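Local coordinates for cellulosome protein dockerin type I (Clostridium thermocellum, PDB 2WZ8), which probably binds carbohydrate, as a family 35 carbohydrate-binding module carried by a dockerin-containing protein of the cellulosome, at residues Q50-M64 with I115-F129. Numbering follows the deposited sequence.
Sequences QFNNVYVPQAGTYRM and IIDVYLNAGNNTIRF
Strand 50-56 pairs antiparallel with strand 123-129 from Q50–R128 to V56–G123, broken by a beta bulge between F51 and V54, and strand 60-64 pairs antiparallel with strand 115-120 from G60–L120 to M64–I116. At the Q50–R128 end of the first pairing, R128 grips Q50 side-on: NE and NH2 both donate to OE1, each at 2.9 Å. OE1 lies in the guanidinium plane, while NH2 approaches from above the Q50 carbonyl plane. The other end of the same amide is fixed too, since Q50 NE2 gives N52 OD1 a nearly straight bond of 2.8 Å (177°). Where the chains turn, buried N125 spends its amide on backbone: ND2 reaches V54 O at 3.1 Å and also N121 O, and OD1 accepts from N121 N, so N125 ties the 121-122 turn to its own strand and to V54 of strand 50-56. Each segment is a beta arch, its two strands lying in opposite sheets of the beta-sandwich of this carbohydrate-binding module; the two arches pair strand for strand, and their inward residues fill the space between the sheets. With CG anti to the backbone N (chi1 177°), M64 runs out extended and bends only at chi3; its CE lies 3.9 Å from V118 CG1, and its SD 3.9 Å from I127 CD1 on the facing sheet. The sulfur also makes an oblique Met-aromatic contact with F129, whose ring meets F51 CE2 through CE2 at 3.6 Å, the ring planes 64° apart. Nearer the turns, L120 CD1 touches both Y62 CD2 and V56 CG1, and V56 CG1 lies over one face of the Y62 ring, toward its rim. Y62 OH donates to Q58 O at 2.6 Å, within its own arch. On the outer surface the Y119 ring lies over G60, with G60 O above one face.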
# COMPACT_ATOMS: atom_id res chain seq x y z
N GLN A 50 -3.66 -5.99 3.46
CA GLN A 50 -2.53 -6.45 4.26
C GLN A 50 -1.61 -7.36 3.53
O GLN A 50 -2.00 -8.41 3.07
CB GLN A 50 -3.03 -7.12 5.54
CG GLN A 50 -1.92 -7.59 6.45
CD GLN A 50 -2.43 -8.02 7.79
OE1 GLN A 50 -2.99 -7.19 8.53
NE2 GLN A 50 -2.27 -9.30 8.12
N PHE A 51 -0.34 -6.95 3.49
CA PHE A 51 0.76 -7.76 3.00
C PHE A 51 1.17 -8.65 4.13
O PHE A 51 1.52 -8.20 5.22
CB PHE A 51 1.97 -6.89 2.58
CG PHE A 51 1.73 -6.06 1.35
CD1 PHE A 51 2.15 -6.53 0.09
CD2 PHE A 51 1.07 -4.86 1.42
CE1 PHE A 51 1.96 -5.78 -1.05
CE2 PHE A 51 0.86 -4.11 0.30
CZ PHE A 51 1.31 -4.57 -0.98
N ASN A 52 1.11 -9.92 3.84
CA ASN A 52 1.51 -10.94 4.73
C ASN A 52 2.91 -11.41 4.27
O ASN A 52 3.24 -11.55 3.07
CB ASN A 52 0.50 -12.10 4.75
CG ASN A 52 -0.87 -11.68 5.21
OD1 ASN A 52 -0.99 -11.00 6.26
ND2 ASN A 52 -1.94 -12.10 4.47
N ASN A 53 3.66 -11.76 5.27
CA ASN A 53 4.93 -12.43 5.11
C ASN A 53 5.92 -11.63 4.30
O ASN A 53 6.58 -12.11 3.37
CB ASN A 53 4.73 -13.84 4.53
CG ASN A 53 3.83 -14.68 5.42
OD1 ASN A 53 2.79 -15.22 4.95
ND2 ASN A 53 4.15 -14.74 6.68
N VAL A 54 6.06 -10.40 4.73
CA VAL A 54 7.15 -9.55 4.25
C VAL A 54 8.39 -9.92 5.06
O VAL A 54 8.50 -9.67 6.25
CB VAL A 54 6.78 -8.07 4.39
CG1 VAL A 54 7.98 -7.14 4.03
CG2 VAL A 54 5.52 -7.77 3.56
N TYR A 55 9.32 -10.57 4.39
CA TYR A 55 10.46 -11.21 5.04
C TYR A 55 11.72 -10.40 4.90
O TYR A 55 12.14 -10.05 3.79
CB TYR A 55 10.72 -12.60 4.44
CG TYR A 55 11.80 -13.34 5.17
CD1 TYR A 55 11.51 -14.22 6.20
CD2 TYR A 55 13.12 -13.12 4.84
CE1 TYR A 55 12.53 -14.87 6.89
CE2 TYR A 55 14.13 -13.76 5.52
CZ TYR A 55 13.83 -14.63 6.54
OH TYR A 55 14.88 -15.30 7.18
N VAL A 56 12.35 -10.16 6.05
CA VAL A 56 13.72 -9.61 6.10
C VAL A 56 14.58 -10.41 7.08
O VAL A 56 14.08 -10.95 8.04
CB VAL A 56 13.74 -8.12 6.45
CG1 VAL A 56 13.09 -7.28 5.35
CG2 VAL A 56 13.13 -7.85 7.82
N PRO A 57 15.89 -10.46 6.84
CA PRO A 57 16.75 -11.27 7.70
C PRO A 57 17.16 -10.61 9.02
O PRO A 57 17.69 -11.28 9.92
CB PRO A 57 18.01 -11.44 6.84
CG PRO A 57 18.05 -10.23 6.04
CD PRO A 57 16.62 -9.97 5.66
N GLN A 58 17.00 -9.30 9.08
CA GLN A 58 17.52 -8.50 10.20
C GLN A 58 16.49 -7.53 10.70
O GLN A 58 15.81 -6.89 9.89
CB GLN A 58 18.74 -7.68 9.75
CG GLN A 58 19.94 -8.47 9.39
CD GLN A 58 20.70 -8.96 10.59
OE1 GLN A 58 20.61 -8.42 11.71
NE2 GLN A 58 21.51 -9.96 10.35
N ALA A 59 16.41 -7.36 12.01
CA ALA A 59 15.62 -6.30 12.59
C ALA A 59 16.23 -4.97 12.21
O ALA A 59 17.46 -4.81 12.19
CB ALA A 59 15.53 -6.44 14.10
N GLY A 60 15.38 -4.00 11.90
CA GLY A 60 15.84 -2.65 11.57
C GLY A 60 14.86 -1.87 10.75
O GLY A 60 13.78 -2.31 10.48
N THR A 61 15.27 -0.67 10.45
CA THR A 61 14.48 0.23 9.60
C THR A 61 14.85 -0.00 8.14
O THR A 61 16.03 -0.05 7.73
CB THR A 61 14.68 1.71 10.01
OG1 THR A 61 14.23 1.89 11.36
CG2 THR A 61 13.93 2.64 9.07
N TYR A 62 13.79 -0.18 7.35
CA TYR A 62 13.92 -0.42 5.92
C TYR A 62 13.17 0.66 5.18
O TYR A 62 12.24 1.27 5.70
CB TYR A 62 13.34 -1.78 5.55
CG TYR A 62 14.15 -2.92 6.09
CD1 TYR A 62 15.04 -3.62 5.27
CD2 TYR A 62 14.05 -3.31 7.43
CE1 TYR A 62 15.81 -4.65 5.76
CE2 TYR A 62 14.82 -4.35 7.92
CZ TYR A 62 15.68 -5.02 7.08
OH TYR A 62 16.47 -6.06 7.54
N ARG A 63 13.53 0.81 3.92
CA ARG A 63 12.78 1.70 3.02
C ARG A 63 11.78 0.86 2.26
O ARG A 63 12.15 -0.09 1.55
CB ARG A 63 13.74 2.40 2.06
CG ARG A 63 14.48 3.52 2.75
CD ARG A 63 15.34 4.32 1.78
NE ARG A 63 16.41 3.51 1.21
CZ ARG A 63 16.35 2.91 0.02
NH1 ARG A 63 15.26 3.03 -0.75
NH2 ARG A 63 17.39 2.19 -0.41
N MET A 64 10.53 1.24 2.38
CA MET A 64 9.44 0.59 1.64
C MET A 64 9.05 1.51 0.49
O MET A 64 8.59 2.66 0.68
CB MET A 64 8.22 0.36 2.53
CG MET A 64 7.05 -0.23 1.75
SD MET A 64 5.62 -0.66 2.79
CE MET A 64 5.10 0.92 3.46
N ILE A 115 8.49 6.66 -1.00
CA ILE A 115 9.20 5.87 0.01
C ILE A 115 8.70 6.21 1.39
O ILE A 115 8.53 7.38 1.78
CB ILE A 115 10.72 6.11 -0.07
CG1 ILE A 115 11.23 5.78 -1.48
CG2 ILE A 115 11.48 5.31 1.04
CD1 ILE A 115 12.69 6.25 -1.78
N ILE A 116 8.52 5.15 2.14
CA ILE A 116 8.10 5.21 3.54
C ILE A 116 9.01 4.32 4.36
O ILE A 116 9.18 3.16 4.06
CB ILE A 116 6.64 4.73 3.75
CG1 ILE A 116 5.64 5.52 2.90
CG2 ILE A 116 6.27 4.80 5.21
CD1 ILE A 116 4.27 4.94 2.88
N ASP A 117 9.57 4.87 5.43
CA ASP A 117 10.44 4.07 6.29
C ASP A 117 9.58 3.21 7.22
O ASP A 117 8.57 3.66 7.76
CB ASP A 117 11.38 4.95 7.12
CG ASP A 117 12.54 5.53 6.32
OD1 ASP A 117 12.83 5.13 5.18
OD2 ASP A 117 13.23 6.43 6.87
N VAL A 118 9.98 1.96 7.38
CA VAL A 118 9.28 1.02 8.24
C VAL A 118 10.28 0.25 9.10
O VAL A 118 11.34 -0.15 8.62
CB VAL A 118 8.40 0.04 7.42
CG1 VAL A 118 7.24 0.79 6.76
CG2 VAL A 118 9.21 -0.78 6.39
N TYR A 119 9.91 0.01 10.36
CA TYR A 119 10.70 -0.83 11.25
C TYR A 119 10.15 -2.25 11.21
O TYR A 119 8.97 -2.49 11.52
CB TYR A 119 10.70 -0.31 12.71
CG TYR A 119 11.70 -1.09 13.54
CD1 TYR A 119 13.02 -0.69 13.61
CD2 TYR A 119 11.33 -2.25 14.19
CE1 TYR A 119 13.93 -1.37 14.35
CE2 TYR A 119 12.26 -2.98 14.93
CZ TYR A 119 13.56 -2.54 14.97
OH TYR A 119 14.50 -3.22 15.73
N LEU A 120 11.03 -3.17 10.81
CA LEU A 120 10.70 -4.57 10.68
C LEU A 120 11.50 -5.44 11.61
O LEU A 120 12.63 -5.14 11.96
CB LEU A 120 10.94 -5.03 9.24
CG LEU A 120 10.15 -4.27 8.16
CD1 LEU A 120 10.58 -4.73 6.75
CD2 LEU A 120 8.64 -4.34 8.36
N ASN A 121 10.88 -6.53 12.02
CA ASN A 121 11.55 -7.60 12.78
C ASN A 121 12.25 -8.59 11.84
O ASN A 121 11.85 -8.74 10.70
CB ASN A 121 10.56 -8.38 13.63
CG ASN A 121 9.81 -7.51 14.61
OD1 ASN A 121 10.38 -6.66 15.26
ND2 ASN A 121 8.48 -7.71 14.68
N ALA A 122 13.28 -9.28 12.32
CA ALA A 122 13.80 -10.42 11.58
C ALA A 122 12.68 -11.44 11.38
O ALA A 122 11.93 -11.72 12.30
CB ALA A 122 14.98 -11.06 12.32
N GLY A 123 12.61 -12.01 10.17
CA GLY A 123 11.58 -12.97 9.82
C GLY A 123 10.43 -12.31 9.08
O GLY A 123 10.59 -11.31 8.36
N ASN A 124 9.27 -12.94 9.23
CA ASN A 124 8.06 -12.49 8.54
C ASN A 124 7.40 -11.34 9.27
O ASN A 124 7.31 -11.32 10.49
CB ASN A 124 7.04 -13.65 8.38
CG ASN A 124 7.44 -14.67 7.35
OD1 ASN A 124 7.36 -15.89 7.62
ND2 ASN A 124 7.88 -14.22 6.19
N ASN A 125 6.92 -10.39 8.50
CA ASN A 125 6.22 -9.21 9.00
C ASN A 125 4.92 -8.99 8.24
O ASN A 125 4.79 -9.42 7.09
CB ASN A 125 7.10 -7.96 8.78
CG ASN A 125 8.39 -7.99 9.58
OD1 ASN A 125 8.46 -7.48 10.68
ND2 ASN A 125 9.42 -8.60 9.01
N THR A 126 4.00 -8.27 8.86
CA THR A 126 2.79 -7.81 8.15
C THR A 126 2.86 -6.32 7.97
O THR A 126 3.38 -5.57 8.81
CB THR A 126 1.51 -8.21 8.88
OG1 THR A 126 1.44 -7.49 10.12
CG2 THR A 126 1.47 -9.71 9.11
N ILE A 127 2.30 -5.87 6.85
CA ILE A 127 2.13 -4.45 6.60
C ILE A 127 0.73 -4.20 6.06
O ILE A 127 0.39 -4.70 5.01
CB ILE A 127 3.21 -3.87 5.61
CG1 ILE A 127 4.65 -4.26 6.03
CG2 ILE A 127 3.03 -2.37 5.49
CD1 ILE A 127 5.76 -3.84 5.04
N ARG A 128 -0.06 -3.44 6.81
CA ARG A 128 -1.46 -3.11 6.45
C ARG A 128 -1.61 -1.66 6.07
O ARG A 128 -1.16 -0.75 6.76
CB ARG A 128 -2.39 -3.43 7.64
CG ARG A 128 -3.86 -3.25 7.29
CD ARG A 128 -4.83 -3.59 8.42
NE ARG A 128 -4.79 -4.99 8.79
CZ ARG A 128 -5.70 -5.61 9.52
NH1 ARG A 128 -6.74 -4.92 9.98
NH2 ARG A 128 -5.57 -6.88 9.79
N PHE A 129 -2.33 -1.48 4.99
CA PHE A 129 -2.70 -0.20 4.40
C PHE A 129 -4.22 -0.05 4.56
O PHE A 129 -5.01 -0.94 4.21
CB PHE A 129 -2.36 -0.20 2.90
CG PHE A 129 -0.88 -0.17 2.59
CD1 PHE A 129 -0.29 1.00 2.11
CD2 PHE A 129 -0.12 -1.29 2.69
CE1 PHE A 129 1.07 1.01 1.78
CE2 PHE A 129 1.24 -1.27 2.42
CZ PHE A 129 1.82 -0.12 1.93